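Long-range contacts in TRAP dicarboxylate transporter-DctP subunit (Desulfovibrio desulfuricans subsp. desulfuricans, PDB 4NHB), which probably serves as the periplasmic substrate-binding component of a TRAP transporter and binds sn-glycerol-3-phosphate: residues Met33-Lys37 against Glu75-Ile79; Gly40-Thr44 against Ala145-Gly149. One frame throughout, in Å; residues are numbered along the deposited sequence.

Contact 1 (Met33-Lys37 against Glu75-Ile79); sequences MAGMK and EDAYI. With G3P (sn-glycerol-3-phosphate), chain P.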
loop_
_atom_site.group_PDB
_atom_site.type_symbol
_atom_site.label_atom_id
_atom_site.label_comp_id
_atom_site.label_asym_id
_atom_site.label_seq_id
_atom_site.Cartn_x
_atom_site.Cartn_y
_atom_site.Cartn_z
ATOM N N MET A 33 -6.649 5.878 -15.131
ATOM C CA MET A 33 -5.971 5.505 -13.920
ATOM C C MET A 33 -5.836 4.002 -13.834
ATOM O O MET A 33 -6.830 3.273 -13.912
ATOM C CB MET A 33 -6.795 5.941 -12.715
ATOM C CG MET A 33 -6.057 5.887 -11.414
ATOM S SD MET A 33 -7.149 6.231 -10.037
ATOM C CE MET A 33 -7.815 7.838 -10.413
ATOM N N ALA A 34 -4.624 3.542 -13.611
ATOM C CA ALA A 34 -4.389 2.118 -13.438
ATOM C C ALA A 34 -4.102 1.802 -11.992
ATOM O O ALA A 34 -3.569 2.625 -11.254
ATOM C CB ALA A 34 -3.223 1.679 -14.278
ATOM N N GLY A 35 -4.441 0.581 -11.608
ATOM C CA GLY A 35 -4.094 0.055 -10.303
ATOM C C GLY A 35 -3.822 -1.422 -10.335
ATOM O O GLY A 35 -3.788 -2.027 -11.410
ATOM N N MET A 36 -3.660 -1.999 -9.144
ATOM C CA MET A 36 -3.047 -3.314 -9.004
ATOM C C MET A 36 -3.914 -4.230 -8.185
ATOM O O MET A 36 -3.532 -5.385 -7.960
ATOM C CB MET A 36 -1.648 -3.209 -8.351
ATOM C CG MET A 36 -1.681 -2.678 -6.935
ATOM S SD MET A 36 -0.017 -2.673 -6.142
ATOM C CE MET A 36 0.213 -4.433 -5.866
ATOM N N LYS A 37 -5.087 -3.735 -7.763
ATOM C CA LYS A 37 -5.933 -4.490 -6.836
ATOM C C LYS A 37 -7.310 -4.832 -7.421
ATOM O O LYS A 37 -7.805 -4.176 -8.342
ATOM C CB LYS A 37 -6.085 -3.781 -5.469
ATOM C CG LYS A 37 -4.799 -3.519 -4.699
ATOM C CD LYS A 37 -4.042 -4.829 -4.346
ATOM C CE LYS A 37 -2.724 -4.527 -3.623
ATOM N NZ LYS A 37 -2.093 -5.762 -3.041
ATOM N N GLU A 75 2.729 -3.155 -11.648
ATOM C CA GLU A 75 3.133 -1.827 -11.151
ATOM C C GLU A 75 4.265 -1.211 -11.976
ATOM O O GLU A 75 4.201 -0.055 -12.354
ATOM C CB GLU A 75 3.574 -1.903 -9.696
ATOM C CG GLU A 75 2.501 -2.444 -8.723
ATOM C CD GLU A 75 2.699 -3.912 -8.404
ATOM O OE1 GLU A 75 2.557 -4.734 -9.312
ATOM O OE2 GLU A 75 3.001 -4.261 -7.246
ATOM N N ASP A 76 5.309 -1.984 -12.249
ATOM C CA ASP A 76 6.432 -1.394 -12.964
ATOM C C ASP A 76 5.949 -0.788 -14.270
ATOM O O ASP A 76 6.268 0.361 -14.575
ATOM C CB ASP A 76 7.533 -2.416 -13.217
ATOM C CG ASP A 76 8.367 -2.655 -12.008
ATOM O OD1 ASP A 76 8.065 -2.051 -10.949
ATOM O OD2 ASP A 76 9.317 -3.456 -12.118
ATOM N N ALA A 77 5.147 -1.536 -15.031
ATOM C CA ALA A 77 4.663 -1.006 -16.304
ATOM C C ALA A 77 3.747 0.191 -16.174
ATOM O O ALA A 77 3.903 1.155 -16.903
ATOM C CB ALA A 77 3.962 -2.071 -17.104
ATOM N N TYR A 78 2.777 0.144 -15.266
ATOM C CA TYR A 78 1.825 1.243 -15.263
ATOM C C TYR A 78 2.452 2.474 -14.593
ATOM O O TYR A 78 2.070 3.575 -14.939
ATOM C CB TYR A 78 0.424 0.861 -14.714
ATOM C CG TYR A 78 0.280 0.580 -13.218
ATOM C CD1 TYR A 78 0.513 1.567 -12.266
ATOM C CD2 TYR A 78 -0.121 -0.662 -12.781
ATOM C CE1 TYR A 78 0.361 1.312 -10.922
ATOM C CE2 TYR A 78 -0.318 -0.937 -11.432
ATOM C CZ TYR A 78 -0.097 0.047 -10.502
ATOM O OH TYR A 78 -0.307 -0.249 -9.153
ATOM N N ILE A 79 3.419 2.291 -13.679
ATOM C CA ILE A 79 4.142 3.453 -13.109
ATOM C C ILE A 79 4.856 4.174 -14.271
ATOM O O ILE A 79 4.687 5.377 -14.503
ATOM C CB ILE A 79 5.133 3.034 -11.990
ATOM C CG1 ILE A 79 4.348 2.699 -10.715
ATOM C CG2 ILE A 79 6.123 4.154 -11.706
ATOM C CD1 ILE A 79 5.068 1.785 -9.675
HETATM O O1 G3P P . 2.827 -0.755 -0.943
HETATM C C1 G3P P . 3.487 -1.928 -1.317
HETATM C C2 G3P P . 2.506 -3.107 -1.310
HETATM O O2 G3P P . 1.454 -2.834 -2.196
HETATM C C3 G3P P . 3.241 -4.385 -1.747
HETATM O O1P G3P P . 2.594 -5.489 -1.199
HETATM O O4P G3P P . 0.481 -5.322 -2.396
HETATM O O2P G3P P . 2.367 -6.697 -3.410
HETATM O O3P G3P P . 1.129 -7.562 -1.426
HETATM P P G3P P . 1.587 -6.315 -2.176
#

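Contact 2 (Gly40-Thr44 against Ala145-Gly149); sequences GEPET and AFPLG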
loop_
_atom_site.group_PDB
_atom_site.type_symbol
_atom_site.label_atom_id
_atom_site.label_comp_id
_atom_site.label_asym_id
_atom_site.label_seq_id
_atom_site.Cartn_x
_atom_site.Cartn_y
_atom_site.Cartn_z
ATOM N N GLY A 40 -13.518 -4.145 -4.775
ATOM C CA GLY A 40 -13.863 -4.315 -3.376
ATOM C C GLY A 40 -12.669 -4.218 -2.448
ATOM O O GLY A 40 -12.805 -4.422 -1.265
ATOM N N GLU A 41 -11.492 -3.936 -2.993
ATOM C CA GLU A 41 -10.281 -3.798 -2.173
ATOM C C GLU A 41 -10.051 -2.293 -1.989
ATOM O O GLU A 41 -10.361 -1.499 -2.886
ATOM C CB GLU A 41 -9.112 -4.498 -2.871
ATOM C CG GLU A 41 -7.960 -4.968 -1.961
ATOM C CD GLU A 41 -6.825 -3.958 -1.863
ATOM O OE1 GLU A 41 -5.721 -4.319 -1.373
ATOM O OE2 GLU A 41 -7.061 -2.775 -2.195
ATOM N N PRO A 42 -9.536 -1.879 -0.812
ATOM C CA PRO A 42 -9.503 -0.431 -0.559
ATOM C C PRO A 42 -8.842 0.435 -1.616
ATOM O O PRO A 42 -9.390 1.515 -1.825
ATOM C CB PRO A 42 -8.797 -0.301 0.789
ATOM C CG PRO A 42 -9.069 -1.647 1.488
ATOM C CD PRO A 42 -9.152 -2.677 0.367
ATOM N N GLU A 43 -7.771 -0.006 -2.290
ATOM C CA GLU A 43 -7.148 0.812 -3.342
ATOM C C GLU A 43 -8.172 1.128 -4.435
ATOM O O GLU A 43 -8.410 2.296 -4.800
ATOM C CB GLU A 43 -5.921 0.118 -3.915
ATOM C CG GLU A 43 -5.160 0.987 -4.914
ATOM C CD GLU A 43 -4.111 0.221 -5.688
ATOM O OE1 GLU A 43 -4.406 -0.418 -6.737
ATOM O OE2 GLU A 43 -2.955 0.328 -5.293
ATOM N N THR A 44 -8.840 0.086 -4.894
ATOM C CA THR A 44 -9.780 0.185 -5.984
ATOM C C THR A 44 -11.025 0.997 -5.630
ATOM O O THR A 44 -11.496 1.786 -6.439
ATOM C CB THR A 44 -10.179 -1.201 -6.420
ATOM O OG1 THR A 44 -8.988 -1.954 -6.676
ATOM C CG2 THR A 44 -11.018 -1.144 -7.673
ATOM N N ALA A 145 -2.531 9.830 0.698
ATOM C CA ALA A 145 -2.042 8.591 1.312
ATOM C C ALA A 145 -3.216 7.928 2.048
ATOM O O ALA A 145 -4.017 8.604 2.673
ATOM C CB ALA A 145 -0.929 8.885 2.245
ATOM N N PHE A 146 -3.347 6.610 1.950
ATOM C CA PHE A 146 -4.467 5.961 2.560
ATOM C C PHE A 146 -4.070 4.520 2.809
ATOM O O PHE A 146 -3.161 3.985 2.153
ATOM C CB PHE A 146 -5.723 6.089 1.683
ATOM C CG PHE A 146 -5.565 5.543 0.275
ATOM C CD1 PHE A 146 -5.721 4.195 0.006
ATOM C CD2 PHE A 146 -5.236 6.385 -0.786
ATOM C CE1 PHE A 146 -5.567 3.708 -1.296
ATOM C CE2 PHE A 146 -5.086 5.902 -2.077
ATOM C CZ PHE A 146 -5.250 4.564 -2.331
ATOM N N PRO A 147 -4.727 3.874 3.765
ATOM C CA PRO A 147 -4.225 2.539 4.093
ATOM C C PRO A 147 -4.917 1.422 3.281
ATOM O O PRO A 147 -6.075 1.558 2.869
ATOM C CB PRO A 147 -4.629 2.381 5.552
ATOM C CG PRO A 147 -5.935 3.188 5.653
ATOM C CD PRO A 147 -5.744 4.356 4.714
ATOM N N LEU A 148 -4.221 0.306 3.130
ATOM C CA LEU A 148 -4.820 -0.955 2.702
ATOM C C LEU A 148 -4.951 -1.897 3.906
ATOM O O LEU A 148 -5.739 -2.847 3.875
ATOM C CB LEU A 148 -4.019 -1.604 1.549
ATOM C CG LEU A 148 -4.326 -1.160 0.092
ATOM C CD1 LEU A 148 -4.285 0.316 -0.113
ATOM C CD2 LEU A 148 -3.452 -1.873 -0.940
ATOM N N GLY A 149 -4.200 -1.603 4.957
ATOM C CA GLY A 149 -4.310 -2.331 6.196
ATOM C C GLY A 149 -3.012 -2.942 6.664
ATOM O O GLY A 149 -2.087 -3.137 5.885
#

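Contact 1 (Met33-Lys37 against Glu75-Ile79)
Two weak hydrogen bonds, to A91 O and T92 OG1, hold Y78 OH where M36 CB meets it at 3.3 Å, at the edge of the ring. The position of Y78 CG between the backbone N and the carbonyl carbon (chi1 71°) brings the ring alongside the A34-G35 backbone. A34 O and G35 N lie over one face. The CA of E75, nearly one helical turn earlier, lies over the opposite face, 3.6 Å above the plane and offset toward the rim. The ring is thus held flat between the strand backbone and its own helix. A34 CB packs on Y78 CB at 3.8 Å. G35 adds only backbone, with its O 3.6 Å from Y78 CE2.

M36 and E75 form the second half of the contact. The M36 chain bends at chi3 (-73°), so its end turns over the carboxylate of E75. CE lies 3.1 Å from E75 OE2, a tight approach, while SD rests on E75 CG at 3.6 Å. The polar partner of OE2 is Q95 NE2, and Q95 is itself a ligand-binding residue. The same M36 CE faces the bound sn-glycerol-3-phosphate, 3.6 Å from its O4P. K37 does not touch the helix. Its NZ gives a hydrogen bond of 2.7 Å to G3P O4P, and it also forms a salt bridge with D215 and a cation-pi contact with F194. No hydrogen bond joins the two segments.

Strand 30-34 runs parallel to strands 63-67 and 89-92, one on either side. Helix 75-84 is the helix of the beta-alpha-beta crossover that links those two strands. Y78 meets A34 on one face of the sheet, while M33 packs on M47 and F50 of helix 42-57.

Contact 2 (Gly40-Thr44 against Ala145-Gly149)
L148 and E41 meet at the N-terminus of helix 42-57, where E41 is the N-cap. The contact sets this helix start against strand 146-155 in a periplasmic-binding-protein fold. The two side chains cross at about a right angle. The E41 chain bends at chi2 (-94°), which brings its carboxylate back over the first turn. E41 OE2 accepts the N-H of E43 nearly along its C-O axis, at 2.9 Å and 159°. The other oxygen, OE1, lies against L148 CD2 at 3.4 Å. OE1 is also near D215 OD1. Two carboxylates so close might make one harder to ionise. The salt bridge of K37 to D215 would probably ease this.

L148 presents both branches to the helix start. CD2 lies against the carboxylate of E41. CD1 faces E43, 4.1 Å from its CB. F146 comes in beside them, two residues back along the strand. Its CE1 is 3.9 Å from E43 CA. E43 CA and P42 O approach the ring obliquely. V269 of helix 252-286 touches both F146 and P42.

E43 packs here with its carbon chain, not with its charge. Its CG is anti to the backbone N (chi1 -174°) and the chain is extended beyond. This carries the carboxylate to H238, where OE2 is hydrogen-bonded to ND1. H238 NE2 is hydrogen-bonded to the bound sn-glycerol-3-phosphate, so E43 is a second-shell residue that can fix the turn of this imidazole. No hydrogen bond crosses between the segments, although L148 and F146 pair through their backbones with V236 and H238 of strand 235-243.

P42 CB lies 3.9 Å from P147 O, a buried carbonyl oxygen with no hydrogen-bond partner in the model.

How the contacts relate
Contact 1 and contact 2 have centres 14 Å apart, and strand 30-34 leads into helix 42-57 through the M33-K37 and G40-T44 segments. They touch directly. E43 OE1 of contact 2 lies 3.0 Å from M36 N of contact 1, a probable hydrogen bond. E43 ties the pocket-lining M36 backbone to the ligand-binding H238. K37 O also makes a weak hydrogen bond with T44 OG1. The bound sn-glycerol-3-phosphate lies near both contacts. Contact 1 supplies the pocket residues M36 and K37. In contact 2, the nearest atoms of the L148 side chain and the ligand are about 5 Å apart. Both contacts reach the same sheet.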